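Local structure of isochorismatase family protein (Enterococcus faecalis, 2A67) at residues 101-115 against 126-139. The protein is of unknown function but belongs to the isochorismatase family and is probably a hydrolase. Numbering follows the deposited sequence.
Sequences VQTLEIAGVQTEFCV and GYTCLMTPKTTSTL
Glu105 OE2 accepts a hydrogen bond from Thr132 OG1 at 2.6 Å and forms a salt bridge with Arg36 of helix 26-42. Thr132 OG1 meets it on the anti side, 34° out of the carboxylate plane, and the reach is possible because the Glu105 chain runs fully extended, CG anti to the backbone N (chi1 -177°). OE1, the other oxygen, is held by Arg5 and Tyr40. The strand that carries this carboxylate, 103-109, runs beside and parallel to 128-131, their backbone bonds alternating from Thr128 N on Gln102 O to Ile106 N on Leu130 O. Beside Glu105, Leu130 CD1 presses tightly on Thr103 CG2, at 3.5 Å; on the opposite face of the sheet, Leu104 CD1 lies obliquely against the Tyr127 ring in an off-centre CH-pi contact.

Past Met131 the second strand bulges away, and water 1 fills in: it donates to Ile106 O (2.7 Å) and to Thr135 OG1, and accepts from Thr132 N. The pairing resumes where Gly108 N meets Thr135 O at 3.1 Å, in the carbonyl plane. Further on, a cis peptide precedes Gln110, the N-cap of helix 111-125. Thr111 N then binds Ser137 O from above the carbonyl plane, 43° out of it, while Thr111 OG1 and Thr136 OG1 share a hydrogen bond of 3.0 Å. Thr138 OG1 lies so close to Glu112 OE1, 2.5 Å, that the bond's exact length is doubtful.

This is the right-handed beta-alpha-beta crossover of an isochorismatase-like fold, and its chemistry implies that water and a buried, doubly arginine-paired carboxylate, probably ionised, join the strands where direct backbone pairing lapses.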
loop_
_atom_site.group_PDB
_atom_site.type_symbol
_atom_site.label_atom_id
_atom_site.label_comp_id
_atom_site.label_asym_id
_atom_site.label_seq_id
_atom_site.Cartn_x
_atom_site.Cartn_y
_atom_site.Cartn_z
ATOM N N VAL D 101 -21.995 0.489 -1.310
ATOM C CA VAL D 101 -21.087 -0.606 -0.983
ATOM C C VAL D 101 -20.159 -0.124 0.097
ATOM O O VAL D 101 -19.533 0.929 -0.032
ATOM C CB VAL D 101 -20.295 -1.121 -2.215
ATOM C CG1 VAL D 101 -19.146 -2.099 -1.817
ATOM C CG2 VAL D 101 -21.256 -1.788 -3.245
ATOM N N GLN D 102 -20.086 -0.885 1.191
ATOM C CA GLN D 102 -19.170 -0.581 2.252
ATOM C C GLN D 102 -18.096 -1.684 2.365
ATOM O O GLN D 102 -17.048 -1.471 2.952
ATOM C CB GLN D 102 -19.991 -0.384 3.575
ATOM C CG GLN D 102 -19.235 -0.547 4.920
ATOM C CD GLN D 102 -18.075 0.457 5.099
ATOM O OE1 GLN D 102 -17.098 0.185 5.849
ATOM N NE2 GLN D 102 -18.173 1.622 4.405
ATOM N N THR D 103 -18.334 -2.837 1.749
ATOM C CA THR D 103 -17.488 -4.019 1.961
ATOM C C THR D 103 -17.012 -4.465 0.624
ATOM O O THR D 103 -17.824 -4.590 -0.293
ATOM C CB THR D 103 -18.285 -5.189 2.705
ATOM O OG1 THR D 103 -18.650 -4.714 3.986
ATOM C CG2 THR D 103 -17.417 -6.333 2.991
ATOM N N LEU D 104 -15.699 -4.713 0.517
ATOM C CA LEU D 104 -15.101 -5.081 -0.762
ATOM C C LEU D 104 -14.411 -6.389 -0.546
ATOM O O LEU D 104 -13.560 -6.491 0.332
ATOM C CB LEU D 104 -13.982 -4.047 -1.143
ATOM C CG LEU D 104 -14.503 -2.638 -1.398
ATOM C CD1 LEU D 104 -13.328 -1.654 -1.629
ATOM C CD2 LEU D 104 -15.488 -2.702 -2.621
ATOM N N GLU D 105 -14.743 -7.369 -1.371
ATOM C CA GLU D 105 -13.974 -8.620 -1.458
ATOM C C GLU D 105 -13.046 -8.511 -2.676
ATOM O O GLU D 105 -13.504 -8.461 -3.807
ATOM C CB GLU D 105 -14.885 -9.857 -1.628
ATOM C CG GLU D 105 -14.088 -11.171 -1.636
ATOM C CD GLU D 105 -14.982 -12.421 -1.707
ATOM O OE1 GLU D 105 -16.196 -12.352 -1.336
ATOM O OE2 GLU D 105 -14.435 -13.472 -2.096
ATOM N N ILE D 106 -11.745 -8.551 -2.439
ATOM C CA ILE D 106 -10.764 -8.199 -3.472
ATOM C C ILE D 106 -9.978 -9.392 -3.999
ATOM O O ILE D 106 -9.534 -10.262 -3.245
ATOM C CB ILE D 106 -9.811 -7.101 -2.911
ATOM C CG1 ILE D 106 -10.627 -5.826 -2.621
ATOM C CG2 ILE D 106 -8.657 -6.742 -3.939
ATOM C CD1 ILE D 106 -10.009 -4.820 -1.649
ATOM N N ALA D 107 -9.755 -9.413 -5.311
ATOM C CA ALA D 107 -8.921 -10.431 -5.957
ATOM C C ALA D 107 -8.249 -9.740 -7.160
ATOM O O ALA D 107 -8.716 -8.676 -7.605
ATOM C CB ALA D 107 -9.804 -11.625 -6.423
ATOM N N GLY D 108 -7.123 -10.282 -7.605
ATOM C CA GLY D 108 -6.584 -9.883 -8.934
ATOM C C GLY D 108 -5.107 -10.060 -9.011
ATOM O O GLY D 108 -4.524 -10.821 -8.247
ATOM N N VAL D 109 -4.502 -9.307 -9.937
ATOM C CA VAL D 109 -3.075 -9.338 -10.248
ATOM C C VAL D 109 -2.665 -7.883 -10.528
ATOM O O VAL D 109 -3.533 -7.064 -10.855
ATOM C CB VAL D 109 -2.791 -10.221 -11.535
ATOM C CG1 VAL D 109 -3.356 -11.672 -11.352
ATOM C CG2 VAL D 109 -3.462 -9.580 -12.755
ATOM N N GLN D 110 -1.394 -7.533 -10.332
ATOM C CA GLN D 110 -0.420 -8.411 -9.678
ATOM C C GLN D 110 -0.463 -8.152 -8.174
ATOM O O GLN D 110 -0.637 -7.021 -7.761
ATOM C CB GLN D 110 1.020 -8.132 -10.188
ATOM C CG GLN D 110 1.272 -8.744 -11.572
ATOM C CD GLN D 110 2.587 -8.280 -12.144
ATOM O OE1 GLN D 110 3.666 -8.693 -11.715
ATOM N NE2 GLN D 110 2.500 -7.377 -13.082
ATOM N N THR D 111 -0.206 -9.199 -7.393
ATOM C CA THR D 111 -0.186 -9.168 -5.899
ATOM C C THR D 111 0.436 -7.919 -5.298
ATOM O O THR D 111 -0.183 -7.221 -4.486
ATOM C CB THR D 111 0.650 -10.366 -5.379
ATOM O OG1 THR D 111 0.096 -11.574 -5.914
ATOM C CG2 THR D 111 0.748 -10.419 -3.816
ATOM N N GLU D 112 1.703 -7.683 -5.643
ATOM C CA GLU D 112 2.464 -6.656 -4.958
ATOM C C GLU D 112 2.267 -5.248 -5.532
ATOM O O GLU D 112 2.675 -4.278 -4.921
ATOM C CB GLU D 112 3.953 -7.012 -4.933
ATOM C CG GLU D 112 4.692 -6.770 -6.286
ATOM C CD GLU D 112 4.654 -7.975 -7.241
ATOM O OE1 GLU D 112 3.595 -8.616 -7.398
ATOM O OE2 GLU D 112 5.702 -8.278 -7.859
ATOM N N PHE D 113 1.612 -5.139 -6.673
ATOM C CA PHE D 113 1.425 -3.844 -7.302
ATOM C C PHE D 113 -0.019 -3.389 -7.130
ATOM O O PHE D 113 -0.348 -2.892 -6.085
ATOM C CB PHE D 113 1.873 -3.878 -8.771
ATOM C CG PHE D 113 3.345 -4.166 -8.947
ATOM C CD1 PHE D 113 4.304 -3.251 -8.517
ATOM C CD2 PHE D 113 3.772 -5.352 -9.530
ATOM C CE1 PHE D 113 5.737 -3.497 -8.687
ATOM C CE2 PHE D 113 5.178 -5.605 -9.717
ATOM C CZ PHE D 113 6.151 -4.665 -9.277
ATOM N N CYS D 114 -0.861 -3.599 -8.134
ATOM C CA CYS D 114 -2.213 -3.056 -8.171
ATOM C C CYS D 114 -3.108 -3.609 -7.065
ATOM O O CYS D 114 -4.006 -2.899 -6.596
ATOM C CB CYS D 114 -2.909 -3.394 -9.490
ATOM S SG CYS D 114 -1.897 -3.132 -11.017
ATOM N N VAL D 115 -2.891 -4.859 -6.696
ATOM C CA VAL D 115 -3.721 -5.490 -5.667
ATOM C C VAL D 115 -3.350 -4.898 -4.291
ATOM O O VAL D 115 -4.228 -4.396 -3.561
ATOM C CB VAL D 115 -3.610 -7.077 -5.689
ATOM C CG1 VAL D 115 -4.506 -7.712 -4.636
ATOM C CG2 VAL D 115 -4.020 -7.633 -7.059
ATOM N N GLY D 126 -11.788 3.736 4.262
ATOM C CA GLY D 126 -12.828 3.406 5.271
ATOM C C GLY D 126 -13.644 2.201 4.818
ATOM O O GLY D 126 -14.665 1.875 5.464
ATOM N N TYR D 127 -13.239 1.502 3.753
ATOM C CA TYR D 127 -13.987 0.284 3.345
ATOM C C TYR D 127 -13.544 -0.876 4.165
ATOM O O TYR D 127 -12.371 -0.935 4.595
ATOM C CB TYR D 127 -13.860 -0.110 1.841
ATOM C CG TYR D 127 -14.375 0.950 0.917
ATOM C CD1 TYR D 127 -15.742 1.031 0.606
ATOM C CD2 TYR D 127 -13.495 1.915 0.368
ATOM C CE1 TYR D 127 -16.226 2.043 -0.208
ATOM C CE2 TYR D 127 -13.970 2.931 -0.524
ATOM C CZ TYR D 127 -15.335 2.973 -0.788
ATOM O OH TYR D 127 -15.881 3.937 -1.621
ATOM N N THR D 128 -14.498 -1.791 4.393
ATOM C CA THR D 128 -14.225 -3.083 5.013
ATOM C C THR D 128 -13.729 -4.069 3.955
ATOM O O THR D 128 -14.430 -4.326 2.985
ATOM C CB THR D 128 -15.510 -3.599 5.812
ATOM O OG1 THR D 128 -15.825 -2.613 6.804
ATOM C CG2 THR D 128 -15.251 -4.978 6.435
ATOM N N CYS D 129 -12.509 -4.589 4.103
ATOM C CA CYS D 129 -11.949 -5.412 3.021
ATOM C C CYS D 129 -11.912 -6.870 3.429
ATOM O O CYS D 129 -11.665 -7.178 4.618
ATOM C CB CYS D 129 -10.552 -4.923 2.632
ATOM S SG CYS D 129 -10.673 -3.216 2.028
ATOM N N LEU D 130 -12.185 -7.725 2.434
ATOM C CA LEU D 130 -12.224 -9.194 2.561
ATOM C C LEU D 130 -11.436 -9.806 1.410
ATOM O O LEU D 130 -11.294 -9.189 0.392
ATOM C CB LEU D 130 -13.665 -9.698 2.441
ATOM C CG LEU D 130 -14.672 -9.073 3.438
ATOM C CD1 LEU D 130 -16.056 -9.523 3.027
ATOM C CD2 LEU D 130 -14.360 -9.390 4.901
HETATM N N MSE D 131 -10.957 -11.026 1.575
HETATM C CA MSE D 131 -10.313 -11.737 0.497
HETATM C C MSE D 131 -10.519 -13.254 0.596
HETATM O O MSE D 131 -10.380 -13.833 1.663
HETATM C CB MSE D 131 -8.821 -11.470 0.546
HETATM C CG MSE D 131 -8.080 -12.116 -0.598
HETATM SE SE MSE D 131 -6.244 -11.378 -0.765
HETATM C CE MSE D 131 -6.566 -9.951 -2.073
ATOM N N THR D 132 -10.800 -13.900 -0.522
ATOM C CA THR D 132 -10.801 -15.365 -0.572
ATOM C C THR D 132 -9.339 -15.775 -0.744
ATOM O O THR D 132 -8.642 -15.256 -1.634
ATOM C CB THR D 132 -11.713 -15.870 -1.735
ATOM O OG1 THR D 132 -13.070 -15.571 -1.412
ATOM C CG2 THR D 132 -11.577 -17.374 -2.000
ATOM N N PRO D 133 -8.871 -16.711 0.083
ATOM C CA PRO D 133 -7.525 -17.230 -0.102
ATOM C C PRO D 133 -7.256 -17.686 -1.543
ATOM O O PRO D 133 -8.170 -18.153 -2.217
ATOM C CB PRO D 133 -7.519 -18.448 0.861
ATOM C CG PRO D 133 -8.406 -17.987 1.974
ATOM C CD PRO D 133 -9.552 -17.368 1.224
ATOM N N LYS D 134 -6.008 -17.571 -1.992
ATOM C CA LYS D 134 -5.582 -17.999 -3.333
ATOM C C LYS D 134 -6.289 -17.338 -4.503
ATOM O O LYS D 134 -6.669 -17.995 -5.488
ATOM C CB LYS D 134 -5.603 -19.524 -3.449
ATOM C CG LYS D 134 -4.784 -20.180 -2.344
ATOM C CD LYS D 134 -4.884 -21.712 -2.388
ATOM C CE LYS D 134 -3.546 -22.310 -1.954
ATOM N NZ LYS D 134 -3.325 -23.656 -2.628
ATOM N N THR D 135 -6.509 -16.021 -4.400
ATOM C CA THR D 135 -7.181 -15.351 -5.504
ATOM C C THR D 135 -6.304 -14.167 -5.996
ATOM O O THR D 135 -6.789 -13.238 -6.608
ATOM C CB THR D 135 -8.642 -14.901 -5.146
ATOM O OG1 THR D 135 -8.585 -14.068 -3.984
ATOM C CG2 THR D 135 -9.620 -16.136 -4.967
ATOM N N THR D 136 -5.018 -14.190 -5.667
ATOM C CA THR D 136 -4.075 -13.230 -6.306
ATOM C C THR D 136 -2.926 -13.993 -6.946
ATOM O O THR D 136 -2.647 -15.141 -6.593
ATOM C CB THR D 136 -3.495 -12.134 -5.349
ATOM O OG1 THR D 136 -2.401 -12.669 -4.603
ATOM C CG2 THR D 136 -4.526 -11.608 -4.392
ATOM N N SER D 137 -2.254 -13.352 -7.903
ATOM C CA SER D 137 -1.091 -13.992 -8.501
ATOM C C SER D 137 -0.174 -12.878 -8.989
ATOM O O SER D 137 -0.581 -11.709 -9.048
ATOM C CB SER D 137 -1.518 -14.918 -9.640
ATOM O OG SER D 137 -0.397 -15.440 -10.342
ATOM N N THR D 138 1.058 -13.271 -9.301
ATOM C CA THR D 138 2.127 -12.373 -9.754
ATOM C C THR D 138 3.206 -13.225 -10.454
ATOM O O THR D 138 2.988 -14.415 -10.718
ATOM C CB THR D 138 2.686 -11.494 -8.595
ATOM O OG1 THR D 138 3.393 -10.386 -9.140
ATOM C CG2 THR D 138 3.541 -12.252 -7.545
ATOM N N LEU D 139 4.343 -12.594 -10.766
ATOM C CA LEU D 139 5.437 -13.159 -11.581
ATOM C C LEU D 139 6.698 -13.245 -10.740
ATOM O O LEU D 139 6.868 -12.443 -9.807
ATOM C CB LEU D 139 5.701 -12.234 -12.778
ATOM C CG LEU D 139 4.498 -11.811 -13.638
ATOM C CD1 LEU D 139 4.835 -10.637 -14.525
ATOM C CD2 LEU D 139 3.970 -12.952 -14.497
HETATM O O HOH W 1 -10.725 -12.690 -2.996
HETATM O O HOH W 2 6.493 -9.599 -9.954
#